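Local coordinates for N-acetyltransferase domain-containing protein (Pyrococcus horikoshii, PDB 1WWZ) that binds acetyl-coenzyme A and probably transfers its acetyl group to an acceptor that is not known, at residues S26-L31 and I88-V93; L17-D22 and D64-F69. All coordinates share one frame; numbering follows the deposited sequence.

Interaction 1: residues S26-L31 and I88-V93; sequences SGYEGL and IHEFVV. With ACO (acetyl coenzyme *a), chain C.
Y28 and E90 reach toward each other tip to tip, and the phenol donates a hydrogen bond to the carboxylate: Y28 OH lies 2.6 Å from E90 OE2, on the syn lone pair of that oxygen. OE2 sits at the edge of the tyrosine ring, in its plane, while the carboxylate stands almost perpendicular to the ring (89°). The glutamate chain is bent: CG is anti to the backbone N, but chi2 of 48° turns CD back. OE2 also accepts the amide of the next residue, F91 N, at 2.8 Å, the N-H being tilted out of the carboxylate plane. Two donors thus grip one buried oxygen. Beside this pair V92 turns its side chain to the helix end; CG2 rests 3.6 Å from G27 CA, and G27, having no CB, lets its CA come close to both that methyl and V93 O.

The strand is the central one of the GNAT fold. The cofactor enters where strands 83-93 and 120-126 splay apart, as in this fold generally, and its pantetheine pairs with the backbone of 83-93 in beta-like fashion: ACO N4P donates to F91 O at 2.7 Å, and V93 N donates to ACO O9P at 2.7 Å. Y28 lines the pantetheine arm from the other segment, with ACO C6P 3.7 Å above one ring face, offset toward the rim. F91 starts out away from segment 26-31, its CG anti to the backbone N (chi1 178°), and offers a flat apolar surface to the methyl ACO CEP, which lies over the ring centre, 3.5 Å above its plane. L107 and C110 of helix 102-115 pack on I88, whose carbonyl O is 3.4 Å from the acetyl methyl ACO CH3.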
loop_
_atom_site.group_PDB
_atom_site.type_symbol
_atom_site.label_atom_id
_atom_site.label_comp_id
_atom_site.label_asym_id
_atom_site.label_seq_id
_atom_site.Cartn_x
_atom_site.Cartn_y
_atom_site.Cartn_z
ATOM N N SER A 26 -4.927 -21.064 -11.373
ATOM C CA SER A 26 -4.224 -20.323 -12.412
ATOM C C SER A 26 -2.868 -19.855 -11.907
ATOM O O SER A 26 -1.845 -20.045 -12.563
ATOM C CB SER A 26 -5.057 -19.113 -12.845
ATOM O OG SER A 26 -4.302 -18.245 -13.677
ATOM N N GLY A 27 -2.864 -19.248 -10.727
ATOM C CA GLY A 27 -1.628 -18.747 -10.159
ATOM C C GLY A 27 -0.626 -19.805 -9.742
ATOM O O GLY A 27 0.577 -19.586 -9.850
ATOM N N TYR A 28 -1.106 -20.948 -9.260
ATOM C CA TYR A 28 -0.204 -22.011 -8.828
ATOM C C TYR A 28 0.189 -22.995 -9.919
ATOM O O TYR A 28 0.848 -23.999 -9.645
ATOM C CB TYR A 28 -0.797 -22.786 -7.651
ATOM C CG TYR A 28 -0.460 -22.172 -6.311
ATOM C CD1 TYR A 28 -1.385 -21.381 -5.628
ATOM C CD2 TYR A 28 0.802 -22.352 -5.746
ATOM C CE1 TYR A 28 -1.058 -20.783 -4.413
ATOM C CE2 TYR A 28 1.139 -21.760 -4.533
ATOM C CZ TYR A 28 0.204 -20.976 -3.874
ATOM O OH TYR A 28 0.539 -20.379 -2.684
ATOM N N GLU A 29 -0.213 -22.708 -11.152
ATOM C CA GLU A 29 0.125 -23.581 -12.266
ATOM C C GLU A 29 1.642 -23.572 -12.418
ATOM O O GLU A 29 2.250 -22.514 -12.604
ATOM C CB GLU A 29 -0.539 -23.088 -13.551
ATOM C CG GLU A 29 -0.459 -24.079 -14.706
ATOM C CD GLU A 29 -0.762 -23.436 -16.045
ATOM O OE1 GLU A 29 -0.078 -22.447 -16.387
ATOM O OE2 GLU A 29 -1.671 -23.919 -16.754
ATOM N N GLY A 30 2.249 -24.751 -12.325
ATOM C CA GLY A 30 3.693 -24.852 -12.439
ATOM C C GLY A 30 4.340 -24.983 -11.074
ATOM O O GLY A 30 5.483 -25.430 -10.958
ATOM N N LEU A 31 3.604 -24.588 -10.037
ATOM C CA LEU A 31 4.085 -24.654 -8.662
ATOM C C LEU A 31 3.243 -25.629 -7.842
ATOM O O LEU A 31 3.060 -25.448 -6.636
ATOM C CB LEU A 31 4.047 -23.260 -8.019
ATOM C CG LEU A 31 5.160 -22.285 -8.405
ATOM C CD1 LEU A 31 4.809 -20.894 -7.929
ATOM C CD2 LEU A 31 6.475 -22.738 -7.795
ATOM N N ILE A 88 0.266 -14.753 6.999
ATOM C CA ILE A 88 -0.275 -14.705 5.649
ATOM C C ILE A 88 -0.428 -16.184 5.313
ATOM O O ILE A 88 0.568 -16.893 5.202
ATOM C CB ILE A 88 0.706 -14.052 4.642
ATOM C CG1 ILE A 88 1.011 -12.609 5.063
ATOM C CG2 ILE A 88 0.093 -14.077 3.240
ATOM C CD1 ILE A 88 1.976 -11.860 4.135
ATOM N N HIS A 89 -1.667 -16.653 5.181
ATOM C CA HIS A 89 -1.917 -18.063 4.886
ATOM C C HIS A 89 -1.889 -18.395 3.404
ATOM O O HIS A 89 -1.543 -19.510 3.023
ATOM C CB HIS A 89 -3.268 -18.500 5.454
ATOM C CG HIS A 89 -3.312 -18.536 6.947
ATOM N ND1 HIS A 89 -2.400 -19.239 7.701
ATOM C CD2 HIS A 89 -4.180 -17.979 7.827
ATOM C CE1 HIS A 89 -2.703 -19.117 8.982
ATOM N NE2 HIS A 89 -3.779 -18.358 9.085
ATOM N N GLU A 90 -2.277 -17.435 2.576
ATOM C CA GLU A 90 -2.297 -17.644 1.138
ATOM C C GLU A 90 -2.157 -16.301 0.441
ATOM O O GLU A 90 -2.526 -15.270 0.991
ATOM C CB GLU A 90 -3.597 -18.332 0.717
ATOM C CG GLU A 90 -3.551 -18.812 -0.722
ATOM C CD GLU A 90 -2.274 -19.572 -1.019
ATOM O OE1 GLU A 90 -2.157 -20.734 -0.576
ATOM O OE2 GLU A 90 -1.376 -19.000 -1.677
ATOM N N PHE A 91 -1.630 -16.324 -0.777
ATOM C CA PHE A 91 -1.394 -15.097 -1.526
ATOM C C PHE A 91 -1.182 -15.517 -2.974
ATOM O O PHE A 91 -0.179 -16.146 -3.301
ATOM C CB PHE A 91 -0.140 -14.435 -0.948
ATOM C CG PHE A 91 0.284 -13.178 -1.646
ATOM C CD1 PHE A 91 -0.638 -12.357 -2.283
ATOM C CD2 PHE A 91 1.618 -12.781 -1.598
ATOM C CE1 PHE A 91 -0.238 -11.153 -2.860
ATOM C CE2 PHE A 91 2.029 -11.577 -2.173
ATOM C CZ PHE A 91 1.098 -10.763 -2.803
ATOM N N VAL A 92 -2.126 -15.177 -3.842
ATOM C CA VAL A 92 -1.997 -15.586 -5.232
ATOM C C VAL A 92 -2.760 -14.686 -6.192
ATOM O O VAL A 92 -3.826 -14.162 -5.870
ATOM C CB VAL A 92 -2.473 -17.054 -5.403
ATOM C CG1 VAL A 92 -3.919 -17.187 -4.945
ATOM C CG2 VAL A 92 -2.327 -17.502 -6.853
ATOM N N VAL A 93 -2.192 -14.511 -7.376
ATOM C CA VAL A 93 -2.801 -13.686 -8.404
ATOM C C VAL A 93 -2.907 -14.495 -9.690
ATOM O O VAL A 93 -1.994 -15.244 -10.029
ATOM C CB VAL A 93 -1.953 -12.426 -8.664
ATOM C CG1 VAL A 93 -2.498 -11.666 -9.863
ATOM C CG2 VAL A 93 -1.953 -11.539 -7.427
HETATM N N1A ACO C . 10.705 -12.929 -10.142
HETATM C C2A ACO C . 11.301 -11.884 -9.566
HETATM N N3A ACO C . 10.696 -10.927 -8.802
HETATM C C4A ACO C . 9.314 -11.134 -8.660
HETATM C C5A ACO C . 8.623 -12.185 -9.230
HETATM C C6A ACO C . 9.387 -13.135 -10.025
HETATM N N6A ACO C . 8.808 -14.176 -10.633
HETATM N N7A ACO C . 7.272 -12.101 -8.913
HETATM C C8A ACO C . 7.184 -11.033 -8.169
HETATM N N9A ACO C . 8.396 -10.381 -7.960
HETATM C C1B ACO C . 8.681 -9.175 -7.202
HETATM C C2B ACO C . 9.122 -7.973 -8.053
HETATM O O2B ACO C . 9.947 -7.142 -7.211
HETATM C C3B ACO C . 7.765 -7.372 -8.508
HETATM O O3B ACO C . 8.001 -5.973 -8.756
HETATM P P3B ACO C . 8.398 -5.305 -10.164
HETATM O O7A ACO C . 9.722 -5.926 -10.493
HETATM O O8A ACO C . 8.505 -3.880 -9.890
HETATM O O9A ACO C . 7.321 -5.650 -11.118
HETATM C C4B ACO C . 6.901 -7.563 -7.289
HETATM O O4B ACO C . 7.549 -8.644 -6.561
HETATM C C5B ACO C . 5.505 -8.085 -7.553
HETATM O O5B ACO C . 4.831 -7.430 -8.613
HETATM P P1A ACO C . 3.290 -7.745 -8.841
HETATM O O1A ACO C . 2.995 -7.492 -10.250
HETATM O O2A ACO C . 2.493 -6.966 -7.812
HETATM O O3A ACO C . 3.305 -9.376 -8.665
HETATM P P2A ACO C . 2.100 -10.342 -8.748
HETATM O O4A ACO C . 2.492 -11.309 -9.792
HETATM O O5A ACO C . 0.881 -9.520 -8.976
HETATM O O6A ACO C . 1.989 -11.037 -7.360
HETATM C CBP ACO C . 2.525 -13.289 -6.419
HETATM C CCP ACO C . 3.044 -11.912 -6.760
HETATM C CDP ACO C . 3.697 -14.042 -5.704
HETATM C CEP ACO C . 1.286 -13.174 -5.502
HETATM C CAP ACO C . 2.116 -13.998 -7.767
HETATM O OAP ACO C . 3.271 -14.132 -8.592
HETATM C C9P ACO C . 1.506 -15.417 -7.622
HETATM O O9P ACO C . 0.298 -15.588 -7.535
HETATM N N8P ACO C . 2.393 -16.463 -7.586
HETATM C C7P ACO C . 1.998 -17.886 -7.443
HETATM C C6P ACO C . 1.496 -18.261 -6.035
HETATM C C5P ACO C . 2.535 -18.024 -4.966
HETATM O O5P ACO C . 3.721 -18.414 -5.119
HETATM N N4P ACO C . 2.177 -17.409 -3.850
HETATM C C3P ACO C . 2.867 -17.021 -2.615
HETATM C C2P ACO C . 2.892 -18.295 -1.765
HETATM S S1P ACO C . 3.718 -17.855 -0.140
HETATM C C ACO C . 2.485 -17.633 0.738
HETATM O O ACO C . 1.210 -17.732 0.420
HETATM C CH3 ACO C . 2.388 -17.207 2.329
#

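Interaction 2: residues L17-D22 and D64-F69; sequences LNELID and DKIVGF
Helix 17-22 lies across strand 65-69 at -54°, their axes 8.2 Å apart at the closest, with E19 and I66 nearest each other along the backbones. This is an alpha/beta layer of the GNAT fold: the first long helix, 14-27, resting on the N-terminal half of the sheet. V67 and G68 both face A60 in a classic beta bulge, and I66 and F69, on either side of it, both turn toward the helix.

E19 reaches the strand with an extended chain beyond CG (chi2 -177°), crossing I66 at about a right angle. Its OE1 accepts the backbone amide I66 N at 3.2 Å, a fairly straight bond (160°) that meets the oxygen nearly along the C-O axis. A glutamate suits this partly exposed border, since its aliphatic arm reaches from helix to strand and its carboxylate takes up a strand N-H. The next residue, L20, brings a branched apolar end to I66 and F69. L20 CD2 lies 4.0 Å from I66 CG2. The same methyl sits over the face of F69 in a CH-pi contact, 3.8 Å from the ring centroid; within that ring, L20 CD2 is 3.4 Å from F69 CD2.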
loop_
_atom_site.group_PDB
_atom_site.type_symbol
_atom_site.label_atom_id
_atom_site.label_comp_id
_atom_site.label_asym_id
_atom_site.label_seq_id
_atom_site.Cartn_x
_atom_site.Cartn_y
_atom_site.Cartn_z
ATOM N N LEU A 17 -16.269 -18.832 -3.961
ATOM C CA LEU A 17 -15.319 -19.916 -3.760
ATOM C C LEU A 17 -14.819 -20.426 -5.100
ATOM O O LEU A 17 -13.631 -20.693 -5.271
ATOM C CB LEU A 17 -15.981 -21.054 -2.977
ATOM C CG LEU A 17 -15.127 -22.294 -2.714
ATOM C CD1 LEU A 17 -13.871 -21.907 -1.938
ATOM C CD2 LEU A 17 -15.943 -23.310 -1.937
ATOM N N ASN A 18 -15.735 -20.553 -6.055
ATOM C CA ASN A 18 -15.390 -21.032 -7.387
ATOM C C ASN A 18 -14.378 -20.096 -8.044
ATOM O O ASN A 18 -13.404 -20.547 -8.648
ATOM C CB ASN A 18 -16.649 -21.124 -8.252
ATOM C CG ASN A 18 -16.486 -22.079 -9.415
ATOM O OD1 ASN A 18 -16.391 -23.293 -9.226
ATOM N ND2 ASN A 18 -16.444 -21.537 -10.626
ATOM N N GLU A 19 -14.613 -18.791 -7.928
ATOM C CA GLU A 19 -13.712 -17.799 -8.505
ATOM C C GLU A 19 -12.340 -17.857 -7.846
ATOM O O GLU A 19 -11.313 -17.770 -8.520
ATOM C CB GLU A 19 -14.273 -16.386 -8.328
ATOM C CG GLU A 19 -15.516 -16.078 -9.133
ATOM C CD GLU A 19 -15.957 -14.637 -8.955
ATOM O OE1 GLU A 19 -15.146 -13.730 -9.242
ATOM O OE2 GLU A 19 -17.110 -14.412 -8.528
ATOM N N LEU A 20 -12.327 -17.990 -6.523
ATOM C CA LEU A 20 -11.067 -18.054 -5.797
ATOM C C LEU A 20 -10.288 -19.288 -6.223
ATOM O O LEU A 20 -9.066 -19.243 -6.374
ATOM C CB LEU A 20 -11.319 -18.079 -4.286
ATOM C CG LEU A 20 -11.850 -16.767 -3.695
ATOM C CD1 LEU A 20 -12.258 -16.984 -2.255
ATOM C CD2 LEU A 20 -10.784 -15.680 -3.793
ATOM N N ILE A 21 -10.996 -20.393 -6.423
ATOM C CA ILE A 21 -10.342 -21.620 -6.843
ATOM C C ILE A 21 -9.698 -21.427 -8.215
ATOM O O ILE A 21 -8.549 -21.817 -8.422
ATOM C CB ILE A 21 -11.342 -22.797 -6.879
ATOM C CG1 ILE A 21 -11.811 -23.107 -5.454
ATOM C CG2 ILE A 21 -10.686 -24.020 -7.502
ATOM C CD1 ILE A 21 -12.838 -24.221 -5.360
ATOM N N ASP A 22 -10.427 -20.813 -9.145
ATOM C CA ASP A 22 -9.893 -20.568 -10.488
ATOM C C ASP A 22 -8.615 -19.728 -10.409
ATOM O O ASP A 22 -7.611 -20.039 -11.053
ATOM C CB ASP A 22 -10.919 -19.838 -11.368
ATOM C CG ASP A 22 -12.182 -20.648 -11.605
ATOM O OD1 ASP A 22 -12.157 -21.882 -11.413
ATOM O OD2 ASP A 22 -13.203 -20.045 -12.002
ATOM N N ASP A 64 -16.004 -7.271 -12.286
ATOM C CA ASP A 64 -16.783 -8.128 -11.398
ATOM C C ASP A 64 -16.057 -9.430 -11.080
ATOM O O ASP A 64 -16.594 -10.289 -10.378
ATOM C CB ASP A 64 -18.138 -8.446 -12.034
ATOM C CG ASP A 64 -18.957 -7.200 -12.314
ATOM O OD1 ASP A 64 -19.372 -6.529 -11.344
ATOM O OD2 ASP A 64 -19.182 -6.890 -13.504
ATOM N N LYS A 65 -14.835 -9.576 -11.587
ATOM C CA LYS A 65 -14.069 -10.797 -11.358
ATOM C C LYS A 65 -12.909 -10.621 -10.394
ATOM O O LYS A 65 -12.226 -9.594 -10.396
ATOM C CB LYS A 65 -13.526 -11.353 -12.681
ATOM C CG LYS A 65 -12.456 -10.489 -13.339
ATOM C CD LYS A 65 -11.914 -11.133 -14.616
ATOM C CE LYS A 65 -10.639 -11.938 -14.359
ATOM N NZ LYS A 65 -10.647 -13.271 -15.036
ATOM N N ILE A 66 -12.701 -11.639 -9.567
ATOM C CA ILE A 66 -11.604 -11.645 -8.615
ATOM C C ILE A 66 -10.388 -12.100 -9.414
ATOM O O ILE A 66 -10.455 -13.102 -10.125
ATOM C CB ILE A 66 -11.867 -12.649 -7.480
ATOM C CG1 ILE A 66 -13.059 -12.180 -6.643
ATOM C CG2 ILE A 66 -10.614 -12.818 -6.634
ATOM C CD1 ILE A 66 -13.444 -13.139 -5.532
ATOM N N VAL A 67 -9.286 -11.365 -9.314
ATOM C CA VAL A 67 -8.086 -11.726 -10.058
ATOM C C VAL A 67 -6.933 -12.086 -9.138
ATOM O O VAL A 67 -5.858 -12.463 -9.596
ATOM C CB VAL A 67 -7.636 -10.581 -10.992
ATOM C CG1 VAL A 67 -8.770 -10.206 -11.932
ATOM C CG2 VAL A 67 -7.191 -9.384 -10.176
ATOM N N GLY A 68 -7.162 -11.964 -7.835
ATOM C CA GLY A 68 -6.124 -12.287 -6.876
ATOM C C GLY A 68 -6.646 -12.145 -5.461
ATOM O O GLY A 68 -7.685 -11.526 -5.244
ATOM N N PHE A 69 -5.947 -12.734 -4.498
ATOM C CA PHE A 69 -6.374 -12.619 -3.114
ATOM C C PHE A 69 -5.255 -12.921 -2.141
ATOM O O PHE A 69 -4.234 -13.508 -2.502
ATOM C CB PHE A 69 -7.606 -13.513 -2.843
ATOM C CG PHE A 69 -7.328 -14.994 -2.864
ATOM C CD1 PHE A 69 -7.032 -15.678 -1.689
ATOM C CD2 PHE A 69 -7.418 -15.720 -4.052
ATOM C CE1 PHE A 69 -6.836 -17.064 -1.690
ATOM C CE2 PHE A 69 -7.224 -17.105 -4.068
ATOM C CZ PHE A 69 -6.933 -17.778 -2.885
#

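In the fold
From the N terminus, helix 14-27 supplies the first segment of interaction 2 and then, at its C-terminal end and the turn beyond, that of interaction 1. The chain runs on through helices 32-35 and 38-53 and strand 57-62 before residues 64-69, at the start of strand 65-78, close interaction 2; residues 88-93 of strand 83-93 then close interaction 1. The two loops cross, because the segments alternate. Strands 65-78 and 83-93 are antiparallel neighbours, so one helix and the turn after it are tied to two adjacent strands. The contacts also meet directly: F69 N is 2.9 Å from V92 O, probably a hydrogen bond, and F69 CE1 packs against E90 CG.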